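Local coordinates for uncharacterized protein (Staphylococcus aureus subsp. aureus, PDB 4H0A) that is of unknown function but belongs to the CAP (cysteine-rich secretory protein) family and pairs a CAP-associated N-terminal region with a CAP domain, at residues E33-V45 / Q145-V157. Residues are numbered along the deposited sequence; the frame is centred on the assembly and turned at random.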
# COMPACT_ATOMS: atom_id res chain seq x y z
N GLU A 33 -16.47 -21.88 -4.89
CA GLU A 33 -16.32 -20.46 -4.57
C GLU A 33 -16.23 -20.27 -3.07
O GLU A 33 -16.49 -21.20 -2.30
CB GLU A 33 -17.50 -19.64 -5.16
CG GLU A 33 -18.83 -19.71 -4.41
CD GLU A 33 -19.43 -21.08 -4.18
OE1 GLU A 33 -19.90 -21.70 -5.17
OE2 GLU A 33 -19.50 -21.51 -3.01
N ASN A 34 -15.84 -19.06 -2.66
CA ASN A 34 -15.74 -18.67 -1.25
C ASN A 34 -16.92 -17.77 -0.94
O ASN A 34 -17.23 -16.87 -1.73
CB ASN A 34 -14.42 -17.97 -0.97
CG ASN A 34 -13.24 -18.66 -1.59
OD1 ASN A 34 -12.94 -19.83 -1.27
ND2 ASN A 34 -12.58 -18.02 -2.55
N PRO A 35 -17.62 -17.98 0.19
CA PRO A 35 -18.75 -17.09 0.51
C PRO A 35 -18.27 -15.71 0.94
O PRO A 35 -17.09 -15.53 1.23
CB PRO A 35 -19.45 -17.82 1.66
CG PRO A 35 -18.37 -18.58 2.33
CD PRO A 35 -17.41 -18.99 1.25
N LYS A 36 -19.20 -14.75 1.00
CA LYS A 36 -18.87 -13.39 1.44
C LYS A 36 -18.43 -13.43 2.91
O LYS A 36 -18.80 -14.37 3.63
CB LYS A 36 -20.06 -12.43 1.24
CG LYS A 36 -21.26 -12.65 2.16
CD LYS A 36 -22.45 -11.79 1.75
CE LYS A 36 -23.61 -11.91 2.70
NZ LYS A 36 -24.66 -10.89 2.43
N PRO A 37 -17.64 -12.47 3.40
CA PRO A 37 -17.25 -12.51 4.82
C PRO A 37 -18.47 -12.25 5.70
O PRO A 37 -19.36 -11.51 5.30
CB PRO A 37 -16.18 -11.42 4.94
CG PRO A 37 -15.98 -10.87 3.56
CD PRO A 37 -17.13 -11.26 2.72
N LYS A 38 -18.56 -12.93 6.84
CA LYS A 38 -19.69 -12.80 7.77
C LYS A 38 -19.45 -11.68 8.80
O LYS A 38 -20.41 -11.19 9.40
CB LYS A 38 -19.91 -14.13 8.52
CG LYS A 38 -20.18 -15.31 7.59
CD LYS A 38 -20.53 -16.59 8.35
CE LYS A 38 -22.00 -16.69 8.70
NZ LYS A 38 -22.34 -17.98 9.36
N GLU A 39 -18.18 -11.30 9.01
CA GLU A 39 -17.78 -10.29 9.98
C GLU A 39 -16.50 -9.60 9.54
O GLU A 39 -15.84 -10.06 8.61
CB GLU A 39 -17.56 -10.97 11.35
CG GLU A 39 -16.47 -12.04 11.32
CD GLU A 39 -16.27 -12.80 12.62
OE1 GLU A 39 -15.55 -12.29 13.50
OE2 GLU A 39 -16.78 -13.94 12.72
N GLY A 40 -16.14 -8.53 10.24
CA GLY A 40 -14.90 -7.81 9.97
C GLY A 40 -14.99 -6.80 8.85
O GLY A 40 -16.07 -6.51 8.34
N VAL A 41 -13.81 -6.30 8.42
CA VAL A 41 -13.72 -5.22 7.45
C VAL A 41 -14.29 -5.59 6.08
O VAL A 41 -14.81 -4.70 5.41
CB VAL A 41 -12.30 -4.60 7.31
CG1 VAL A 41 -11.69 -4.29 8.67
CG2 VAL A 41 -11.38 -5.47 6.49
N GLY A 42 -14.29 -6.87 5.72
CA GLY A 42 -14.89 -7.30 4.47
C GLY A 42 -16.38 -6.98 4.36
O GLY A 42 -16.87 -6.71 3.26
N THR A 43 -17.09 -6.94 5.51
CA THR A 43 -18.52 -6.58 5.53
C THR A 43 -18.73 -5.06 5.37
O THR A 43 -19.87 -4.65 5.16
CB THR A 43 -19.21 -7.05 6.84
OG1 THR A 43 -18.67 -6.32 7.95
CG2 THR A 43 -19.10 -8.56 7.06
N TRP A 44 -17.67 -4.23 5.48
CA TRP A 44 -17.81 -2.78 5.33
C TRP A 44 -17.96 -2.39 3.87
O TRP A 44 -18.58 -1.37 3.59
CB TRP A 44 -16.61 -2.01 5.92
CG TRP A 44 -16.27 -2.32 7.36
CD1 TRP A 44 -16.99 -3.07 8.24
CD2 TRP A 44 -15.14 -1.82 8.08
NE1 TRP A 44 -16.35 -3.11 9.46
CE2 TRP A 44 -15.24 -2.32 9.40
CE3 TRP A 44 -14.06 -0.99 7.75
CZ2 TRP A 44 -14.26 -2.06 10.36
CZ3 TRP A 44 -13.12 -0.69 8.72
CH2 TRP A 44 -13.21 -1.25 10.00
N VAL A 45 -17.41 -3.19 2.93
CA VAL A 45 -17.49 -2.85 1.50
C VAL A 45 -18.96 -2.85 1.07
O VAL A 45 -19.68 -3.81 1.35
CB VAL A 45 -16.60 -3.79 0.64
CG1 VAL A 45 -16.77 -3.49 -0.85
CG2 VAL A 45 -15.13 -3.68 1.05
N GLN A 145 0.67 -11.64 -2.78
CA GLN A 145 -0.33 -10.60 -3.08
C GLN A 145 -1.60 -11.26 -3.58
O GLN A 145 -2.23 -10.77 -4.52
CB GLN A 145 0.25 -9.66 -4.15
CG GLN A 145 -0.30 -8.26 -4.12
CD GLN A 145 0.23 -7.41 -5.25
OE1 GLN A 145 0.95 -7.87 -6.14
NE2 GLN A 145 -0.12 -6.15 -5.25
N THR A 146 -1.96 -12.40 -2.97
CA THR A 146 -3.06 -13.26 -3.42
C THR A 146 -4.35 -12.50 -3.62
O THR A 146 -4.79 -11.81 -2.71
CB THR A 146 -3.29 -14.40 -2.43
OG1 THR A 146 -2.03 -14.81 -1.92
CG2 THR A 146 -4.03 -15.59 -3.07
N LEU A 147 -4.96 -12.64 -4.81
CA LEU A 147 -6.26 -12.04 -5.12
C LEU A 147 -7.30 -13.12 -4.90
O LEU A 147 -7.22 -14.16 -5.55
CB LEU A 147 -6.29 -11.50 -6.55
CG LEU A 147 -7.59 -10.81 -6.99
CD1 LEU A 147 -7.90 -9.59 -6.10
CD2 LEU A 147 -7.49 -10.35 -8.44
N ILE A 148 -8.23 -12.92 -3.96
CA ILE A 148 -9.25 -13.93 -3.63
C ILE A 148 -10.62 -13.33 -3.82
O ILE A 148 -10.84 -12.22 -3.36
CB ILE A 148 -9.08 -14.46 -2.18
CG1 ILE A 148 -7.62 -14.90 -1.90
CG2 ILE A 148 -10.05 -15.62 -1.91
CD1 ILE A 148 -7.31 -15.26 -0.45
N LYS A 149 -11.56 -14.08 -4.44
CA LYS A 149 -12.92 -13.59 -4.60
C LYS A 149 -13.75 -14.14 -3.44
O LYS A 149 -13.79 -15.35 -3.25
CB LYS A 149 -13.50 -14.01 -5.95
CG LYS A 149 -14.82 -13.32 -6.29
CD LYS A 149 -15.29 -13.63 -7.71
CE LYS A 149 -16.63 -13.00 -8.01
NZ LYS A 149 -17.01 -13.17 -9.44
N TYR A 150 -14.35 -13.25 -2.63
CA TYR A 150 -15.23 -13.60 -1.51
C TYR A 150 -16.60 -13.07 -1.84
O TYR A 150 -16.81 -11.85 -1.78
CB TYR A 150 -14.72 -13.00 -0.20
CG TYR A 150 -13.46 -13.66 0.33
CD1 TYR A 150 -13.47 -14.98 0.77
CD2 TYR A 150 -12.27 -12.95 0.41
CE1 TYR A 150 -12.32 -15.59 1.25
CE2 TYR A 150 -11.11 -13.55 0.91
CZ TYR A 150 -11.15 -14.86 1.35
OH TYR A 150 -10.01 -15.46 1.84
N GLY A 151 -17.51 -13.95 -2.24
CA GLY A 151 -18.83 -13.52 -2.67
C GLY A 151 -18.69 -12.67 -3.92
O GLY A 151 -18.05 -13.11 -4.87
N ASP A 152 -19.22 -11.43 -3.89
CA ASP A 152 -19.15 -10.48 -5.01
C ASP A 152 -17.98 -9.49 -4.86
O ASP A 152 -17.83 -8.61 -5.72
CB ASP A 152 -20.47 -9.69 -5.15
N ILE A 153 -17.15 -9.60 -3.80
CA ILE A 153 -16.02 -8.68 -3.60
C ILE A 153 -14.71 -9.45 -3.65
O ILE A 153 -14.71 -10.68 -3.75
CB ILE A 153 -16.17 -7.84 -2.30
CG1 ILE A 153 -16.20 -8.71 -1.02
CG2 ILE A 153 -17.42 -6.97 -2.40
CD1 ILE A 153 -15.89 -7.91 0.25
N TYR A 154 -13.59 -8.71 -3.60
CA TYR A 154 -12.26 -9.29 -3.65
C TYR A 154 -11.45 -8.92 -2.44
O TYR A 154 -11.76 -7.96 -1.73
CB TYR A 154 -11.53 -8.82 -4.92
CG TYR A 154 -12.16 -9.35 -6.18
CD1 TYR A 154 -13.27 -8.73 -6.74
CD2 TYR A 154 -11.69 -10.51 -6.79
CE1 TYR A 154 -13.88 -9.23 -7.89
CE2 TYR A 154 -12.29 -11.02 -7.94
CZ TYR A 154 -13.39 -10.38 -8.49
OH TYR A 154 -14.01 -10.86 -9.62
N ALA A 155 -10.39 -9.68 -2.22
CA ALA A 155 -9.42 -9.41 -1.17
C ALA A 155 -8.04 -9.61 -1.71
O ALA A 155 -7.79 -10.60 -2.42
CB ALA A 155 -9.64 -10.32 0.03
N GLN A 156 -7.15 -8.67 -1.43
CA GLN A 156 -5.73 -8.77 -1.72
C GLN A 156 -5.08 -9.11 -0.40
O GLN A 156 -5.22 -8.32 0.54
CB GLN A 156 -5.18 -7.48 -2.30
CG GLN A 156 -5.81 -7.09 -3.63
CD GLN A 156 -5.07 -5.90 -4.15
OE1 GLN A 156 -5.38 -4.76 -3.78
NE2 GLN A 156 -3.96 -6.14 -4.82
N VAL A 157 -4.45 -10.28 -0.29
CA VAL A 157 -3.80 -10.73 0.93
C VAL A 157 -2.30 -10.53 0.77
O VAL A 157 -1.68 -11.21 -0.04
CB VAL A 157 -4.15 -12.21 1.23
CG1 VAL A 157 -3.60 -12.63 2.59
CG2 VAL A 157 -5.66 -12.43 1.17
O HOH W 1 -15.38 -17.04 -4.63
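Asn34 lies against the last residues of strand 145-150, where a β-hairpin turns through a type II' turn from Tyr150 to Ile153. The hairpin belongs to an antiparallel sheet in the CAP-associated N-terminal region, with 145-150 as an outermost strand, and the extended 33-37 segment crosses its turn end. Two direct hydrogen bonds define the docking. Asn34 ND2 donates to Lys149 O at 3.0 Å, nearly straight (167°) and with the acceptor close to the amide plane. In return, Gly151 N donates a hydrogen bond to Asn34 O, also at 3.0 Å, the donor tilted from the carbonyl plane. The chi1 of Asn34, -45°, places CG anti to the carbonyl carbon and turns the amide to the strand, while OD1 accepts from Ser119 N, so both ends of this buried amide are satisfied. A water accepts from Asn34 N and donates to Lys149 O, giving that carbonyl a second donor beside ND2. Inside the hairpin, Tyr150 and Ile153 exchange backbone hydrogen bonds in both directions, which closes the turn and leaves Gly151 N for Asn34.

Packing around the Tyr150 ring and Ile153 completes the contact. The ring is approached obliquely by Asn34 CB, 3.6 Å from Tyr150 CD1, while Pro35 O lies at the ring edge near its plane. Ile148 CG2 lies above one face of that ring, offset toward its rim, and also meets Asn34 ND2. Farther along, Pro37 CD packs at 4.2 Å on Tyr150 CB, the two side chains crossing at about a right angle; Phe171 of strand 166-172 also touches Pro37. After the 3-10 segment 41-43, Val45 CG1 meets Ile153 CG2 tip to tip, 3.9 Å apart. With chi1 at 62°, Ile153 CG1 lies between backbone N and carbonyl carbon and carries Ile153 CD1 to 3.4 Å from Gly42 O.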